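Local atomic coordinates of cyclopenase asqI (Emericella nidulans, PDB entry 5YY3), a protein that catalyses the zinc-dependent ring contraction of 4'-methoxycyclopenin to 4'-methoxyviridicatin, with release of methyl isocyanate, in aspoquinolone biosynthesis. Residues K70-L75 with N113-R118; Q413-H418 with W610-E615. One frame throughout, in Å; residues are numbered along the deposited sequence.

Interaction 1: residues K70-L75 with N113-R118; sequences KPYNGL and NPELMR
The ring of Tyr72 lies against the first turn of helix 114-127, with Leu116 covering one face and Gly74 N above the other, offset toward the rim. On the helix face Leu116 CA sits over the ring centre, and Leu116 CB makes a CH-pi contact, 3.8 Å from the centroid and 14° off the ring normal. Leu116 CG and CD1 continue over the CD1-CE1 side, CG 3.7 Å from Tyr72 CE1. Glu115 comes to the ring edge, on the CD2 side: its CG lies near the ring plane, 3.6 Å from Tyr72 CD2. With chi1 at 175°, Tyr72 CG is anti to the backbone N; the hydroxyl at the far end of the ring is hydrogen-bonded to Asp119, one turn further along the helix. The Tyr72 side chain is about 10 Å from that of the zinc ligand His190.

The amide of Asn113, the N-cap residue, packs against the root of the same side chain, its CG 3.5 Å from Tyr72 CB. Its two ends do different work. ND2 donates to Lys70 O at 3.1 Å, a bond lying close to the amide plane, and is also hydrogen-bonded to Thr381 OG1. OD1 turns to the helix start, accepting from Leu116 N at 3.1 Å and, weakly, from Glu115 N. One side chain thus caps the first turn and ties the incoming loop to it. In the loop, Asn73 OD1 accepts from Leu75 N, forming an Asx turn just before helix 77-92.

Backbone bonds from Tyr72 and Gly74 to Ile382 hold the loop from outside this helical group. Helix 77-92 closes over the contact through Leu80 and Met83 on Tyr72 and Val86 on Leu116, while Met117 packs on helix 97-109.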
# COMPACT_ATOMS: atom_id res chain seq x y z
N LYS A 70 -40.58 19.86 -17.86
CA LYS A 70 -39.90 19.38 -19.05
C LYS A 70 -38.45 19.12 -18.67
O LYS A 70 -37.83 19.93 -17.98
CB LYS A 70 -40.01 20.42 -20.17
CG LYS A 70 -39.16 20.14 -21.39
CD LYS A 70 -39.43 21.16 -22.50
CE LYS A 70 -40.92 21.33 -22.74
NZ LYS A 70 -41.22 21.99 -24.06
N PRO A 71 -37.90 17.97 -19.08
CA PRO A 71 -36.55 17.61 -18.63
C PRO A 71 -35.45 18.52 -19.21
O PRO A 71 -35.56 19.01 -20.34
CB PRO A 71 -36.39 16.17 -19.11
CG PRO A 71 -37.31 16.07 -20.29
CD PRO A 71 -38.50 16.92 -19.92
N TYR A 72 -34.42 18.73 -18.41
CA TYR A 72 -33.33 19.64 -18.76
C TYR A 72 -31.98 18.94 -18.61
O TYR A 72 -31.76 18.17 -17.66
CB TYR A 72 -33.39 20.91 -17.87
CG TYR A 72 -32.23 21.88 -18.05
CD1 TYR A 72 -32.09 22.63 -19.21
CD2 TYR A 72 -31.29 22.07 -17.04
CE1 TYR A 72 -31.05 23.52 -19.37
CE2 TYR A 72 -30.25 22.96 -17.18
CZ TYR A 72 -30.14 23.69 -18.34
OH TYR A 72 -29.09 24.57 -18.48
N ASN A 73 -31.07 19.21 -19.55
CA ASN A 73 -29.72 18.67 -19.49
C ASN A 73 -28.70 19.81 -19.54
O ASN A 73 -28.30 20.25 -20.62
CB ASN A 73 -29.48 17.68 -20.63
CG ASN A 73 -28.10 17.02 -20.60
OD1 ASN A 73 -27.20 17.45 -19.87
ND2 ASN A 73 -27.93 16.00 -21.42
N GLY A 74 -28.26 20.26 -18.36
CA GLY A 74 -27.31 21.36 -18.26
C GLY A 74 -25.94 21.10 -18.88
O GLY A 74 -25.08 21.98 -18.86
N LEU A 75 -25.74 19.91 -19.43
CA LEU A 75 -24.49 19.56 -20.12
C LEU A 75 -24.74 19.28 -21.60
O LEU A 75 -23.83 18.86 -22.33
CB LEU A 75 -23.83 18.34 -19.48
CG LEU A 75 -23.08 18.56 -18.16
CD1 LEU A 75 -22.39 17.28 -17.70
CD2 LEU A 75 -22.06 19.68 -18.30
N ASN A 113 -38.43 24.50 -16.39
CA ASN A 113 -37.55 23.73 -15.51
C ASN A 113 -36.70 24.64 -14.61
O ASN A 113 -36.00 25.53 -15.12
CB ASN A 113 -36.65 22.82 -16.35
CG ASN A 113 -35.78 21.90 -15.52
OD1 ASN A 113 -34.87 22.36 -14.82
ND2 ASN A 113 -36.04 20.59 -15.60
N PRO A 114 -36.77 24.44 -13.28
CA PRO A 114 -36.05 25.26 -12.28
C PRO A 114 -34.53 25.19 -12.41
O PRO A 114 -33.86 26.17 -12.10
CB PRO A 114 -36.50 24.66 -10.94
CG PRO A 114 -37.72 23.89 -11.23
CD PRO A 114 -37.58 23.39 -12.63
N GLU A 115 -34.00 24.05 -12.84
CA GLU A 115 -32.56 23.92 -13.03
C GLU A 115 -32.15 24.78 -14.21
O GLU A 115 -31.12 25.46 -14.18
CB GLU A 115 -32.16 22.46 -13.26
CG GLU A 115 -30.67 22.23 -13.50
CD GLU A 115 -29.80 22.58 -12.30
OE1 GLU A 115 -30.21 22.31 -11.15
OE2 GLU A 115 -28.69 23.10 -12.52
N LEU A 116 -32.97 24.74 -15.25
CA LEU A 116 -32.77 25.61 -16.40
C LEU A 116 -32.79 27.05 -15.92
O LEU A 116 -31.91 27.84 -16.27
CB LEU A 116 -33.85 25.37 -17.46
CG LEU A 116 -33.70 26.05 -18.83
CD1 LEU A 116 -34.57 25.34 -19.85
CD2 LEU A 116 -34.04 27.55 -18.79
N MET A 117 -33.78 27.39 -15.10
CA MET A 117 -33.91 28.76 -14.59
C MET A 117 -32.69 29.17 -13.75
O MET A 117 -32.23 30.30 -13.86
CB MET A 117 -35.18 28.91 -13.75
CG MET A 117 -35.43 30.34 -13.31
SD MET A 117 -35.46 31.46 -14.73
CE MET A 117 -34.69 32.88 -14.02
N ARG A 118 -32.17 28.25 -12.94
CA ARG A 118 -31.01 28.56 -12.10
C ARG A 118 -29.82 28.98 -12.93
O ARG A 118 -29.15 29.96 -12.61
CB ARG A 118 -30.63 27.38 -11.21
CG ARG A 118 -31.26 27.47 -9.86
CD ARG A 118 -30.91 26.28 -8.99
NE ARG A 118 -32.13 25.58 -8.63
CZ ARG A 118 -32.46 24.42 -9.15
NH1 ARG A 118 -31.62 23.86 -10.02
NH2 ARG A 118 -33.57 23.82 -8.81

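Interaction 2: residues Q413-H418 with W610-E615; sequences QDITAH and WTQLTE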
# COMPACT_ATOMS: atom_id res chain seq x y z
N GLN A 413 7.71 32.11 -28.53
CA GLN A 413 7.82 33.55 -28.30
C GLN A 413 9.18 33.87 -27.71
O GLN A 413 9.76 33.06 -26.99
CB GLN A 413 6.70 34.07 -27.38
CG GLN A 413 6.64 33.41 -26.01
CD GLN A 413 5.41 33.82 -25.21
OE1 GLN A 413 4.63 34.65 -25.64
NE2 GLN A 413 5.21 33.19 -24.05
N ASP A 414 9.69 35.05 -28.06
CA ASP A 414 10.97 35.55 -27.57
C ASP A 414 10.87 35.94 -26.09
O ASP A 414 10.10 36.83 -25.73
CB ASP A 414 11.39 36.76 -28.40
CG ASP A 414 12.83 37.15 -28.18
OD1 ASP A 414 13.35 36.96 -27.06
OD2 ASP A 414 13.45 37.66 -29.14
N ILE A 415 11.66 35.30 -25.24
CA ILE A 415 11.54 35.53 -23.80
C ILE A 415 12.05 36.92 -23.41
O ILE A 415 11.74 37.41 -22.32
CB ILE A 415 12.29 34.44 -22.98
CG1 ILE A 415 11.68 34.32 -21.58
CG2 ILE A 415 13.77 34.74 -22.85
CD1 ILE A 415 10.19 34.10 -21.60
N THR A 416 12.83 37.54 -24.29
CA THR A 416 13.35 38.89 -24.05
C THR A 416 12.44 39.98 -24.64
O THR A 416 12.54 41.14 -24.24
CB THR A 416 14.75 39.08 -24.66
OG1 THR A 416 14.65 39.05 -26.09
CG2 THR A 416 15.72 38.00 -24.21
N ALA A 417 11.56 39.60 -25.56
CA ALA A 417 10.75 40.54 -26.33
C ALA A 417 10.03 41.64 -25.53
O ALA A 417 9.83 42.74 -26.03
CB ALA A 417 9.73 39.78 -27.15
N HIS A 418 9.64 41.36 -24.29
CA HIS A 418 8.95 42.38 -23.51
C HIS A 418 9.59 42.55 -22.12
O HIS A 418 8.90 42.84 -21.14
CB HIS A 418 7.46 42.03 -23.37
CG HIS A 418 6.77 41.83 -24.68
ND1 HIS A 418 6.24 42.87 -25.42
CD2 HIS A 418 6.49 40.70 -25.39
CE1 HIS A 418 5.68 42.39 -26.52
NE2 HIS A 418 5.82 41.08 -26.52
N TRP A 610 9.30 28.88 -25.73
CA TRP A 610 10.30 29.96 -25.78
C TRP A 610 11.23 29.72 -26.94
O TRP A 610 11.73 28.61 -27.16
CB TRP A 610 11.10 30.06 -24.49
CG TRP A 610 10.29 30.35 -23.29
CD1 TRP A 610 8.96 30.69 -23.26
CD2 TRP A 610 10.74 30.32 -21.93
NE1 TRP A 610 8.56 30.87 -21.95
CE2 TRP A 610 9.63 30.64 -21.12
CE3 TRP A 610 11.97 30.04 -21.32
CZ2 TRP A 610 9.72 30.70 -19.73
CZ3 TRP A 610 12.06 30.10 -19.95
CH2 TRP A 610 10.94 30.43 -19.17
N THR A 611 11.48 30.79 -27.67
CA THR A 611 12.24 30.69 -28.90
C THR A 611 13.70 30.37 -28.56
O THR A 611 14.40 29.70 -29.33
CB THR A 611 12.09 31.99 -29.71
OG1 THR A 611 12.43 31.74 -31.06
CG2 THR A 611 12.98 33.07 -29.16
N GLN A 612 14.15 30.80 -27.38
CA GLN A 612 15.49 30.49 -26.89
C GLN A 612 15.72 28.97 -26.75
O GLN A 612 16.85 28.50 -26.81
CB GLN A 612 15.75 31.18 -25.55
CG GLN A 612 16.05 32.69 -25.64
CD GLN A 612 14.81 33.54 -25.95
OE1 GLN A 612 13.68 33.13 -25.70
NE2 GLN A 612 15.03 34.73 -26.48
N LEU A 613 14.63 28.22 -26.56
CA LEU A 613 14.71 26.77 -26.45
C LEU A 613 14.37 26.06 -27.77
O LEU A 613 15.06 25.12 -28.16
CB LEU A 613 13.78 26.28 -25.35
CG LEU A 613 14.09 26.79 -23.94
CD1 LEU A 613 13.10 26.20 -22.95
CD2 LEU A 613 15.50 26.43 -23.57
N THR A 614 13.32 26.50 -28.47
CA THR A 614 12.96 25.86 -29.74
C THR A 614 14.05 26.02 -30.79
O THR A 614 14.18 25.18 -31.69
CB THR A 614 11.64 26.39 -30.32
OG1 THR A 614 11.73 27.81 -30.48
CG2 THR A 614 10.48 26.07 -29.38
N GLU A 615 14.86 27.08 -30.68
CA GLU A 615 15.93 27.32 -31.65
C GLU A 615 17.31 26.92 -31.11
O GLU A 615 18.31 27.05 -31.81
CB GLU A 615 15.93 28.80 -32.09
CG GLU A 615 14.67 29.20 -32.88
CD GLU A 615 14.59 30.70 -33.17
OE1 GLU A 615 15.47 31.46 -32.69
OE2 GLU A 615 13.63 31.11 -33.86
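Two side chains of helix 611-614 and its N-cap meet Ile415 in different ways: Trp610 offers a ring face and Gln612 the amide at the end of a bent chain. Ile415 CD1 rests over the five-membered ring of the indole, 3.6 Å from its centroid and 15° off the normal, and comes nearest to Trp610 CE2. The isoleucine side chain lies oblique to the indole but crosses Gln612 at about a right angle, with CG2 3.3 Å from Gln612 OE1.

Gln612 is bent at chi2 (74°), which turns CD back toward the loop, and both ends of its amide are used there. OE1 accepts from Ile415 N at 3.0 Å, with the donor tilted from the carbonyl plane; NE2 donates to Asp414 OD1 at 2.9 Å. For that second bond the acceptor lies in the glutamine amide plane, yet NE2 stands above the carboxylate plane, the two planes being 52° apart. Asp414 OD1 also accepts from Thr416 N, the bond that makes an Asx turn, and from Thr416 OG1, so three bonds grip a single carboxylate oxygen and fix the rotation of the group. Thr611 CG2 touches the backbone of the same residue, 3.6 Å from Asp414 CA.

Backbones join where Thr611 N donates to Gln413 O at 2.9 Å, in an isolated beta bridge between Gln413 and Trp610; the same carbonyl receives a CA-H...O contact from Trp610.

Outside the pair, Trp610 NE1 bonds to Pro605 O and its indole meets Tyr504 edge-to-face, while Gln413 NE2 reaches Asn607. Trp610 and Gln612 pack on Ile626 of helix 623-626. The contact is structural packing away from the zinc site: it fastens the linker between helix 391-410 and strand 422-431 to the short helix that follows strand 571-580.

How the interactions relate
From the N terminus the chain first closes interaction 1, a local loop of 37 residues made largely of helices 77-92 and 97-109, which joins the approach to one helix to the start of helix 114-127. It then runs through the zinc-binding helices and helix 391-410 before interaction 2 opens. That second closure spans 191 residues, with strands and no helix between its segments, and draws the exit of the helical part onto the beta-rich part. The two are in series, neither nested nor crossed. Interactions 1 and 2 lie on opposite sides of the chain's centre; the centres of interactions 1 and 2 are about 47 Å apart, and their nearest atoms about 31 Å apart.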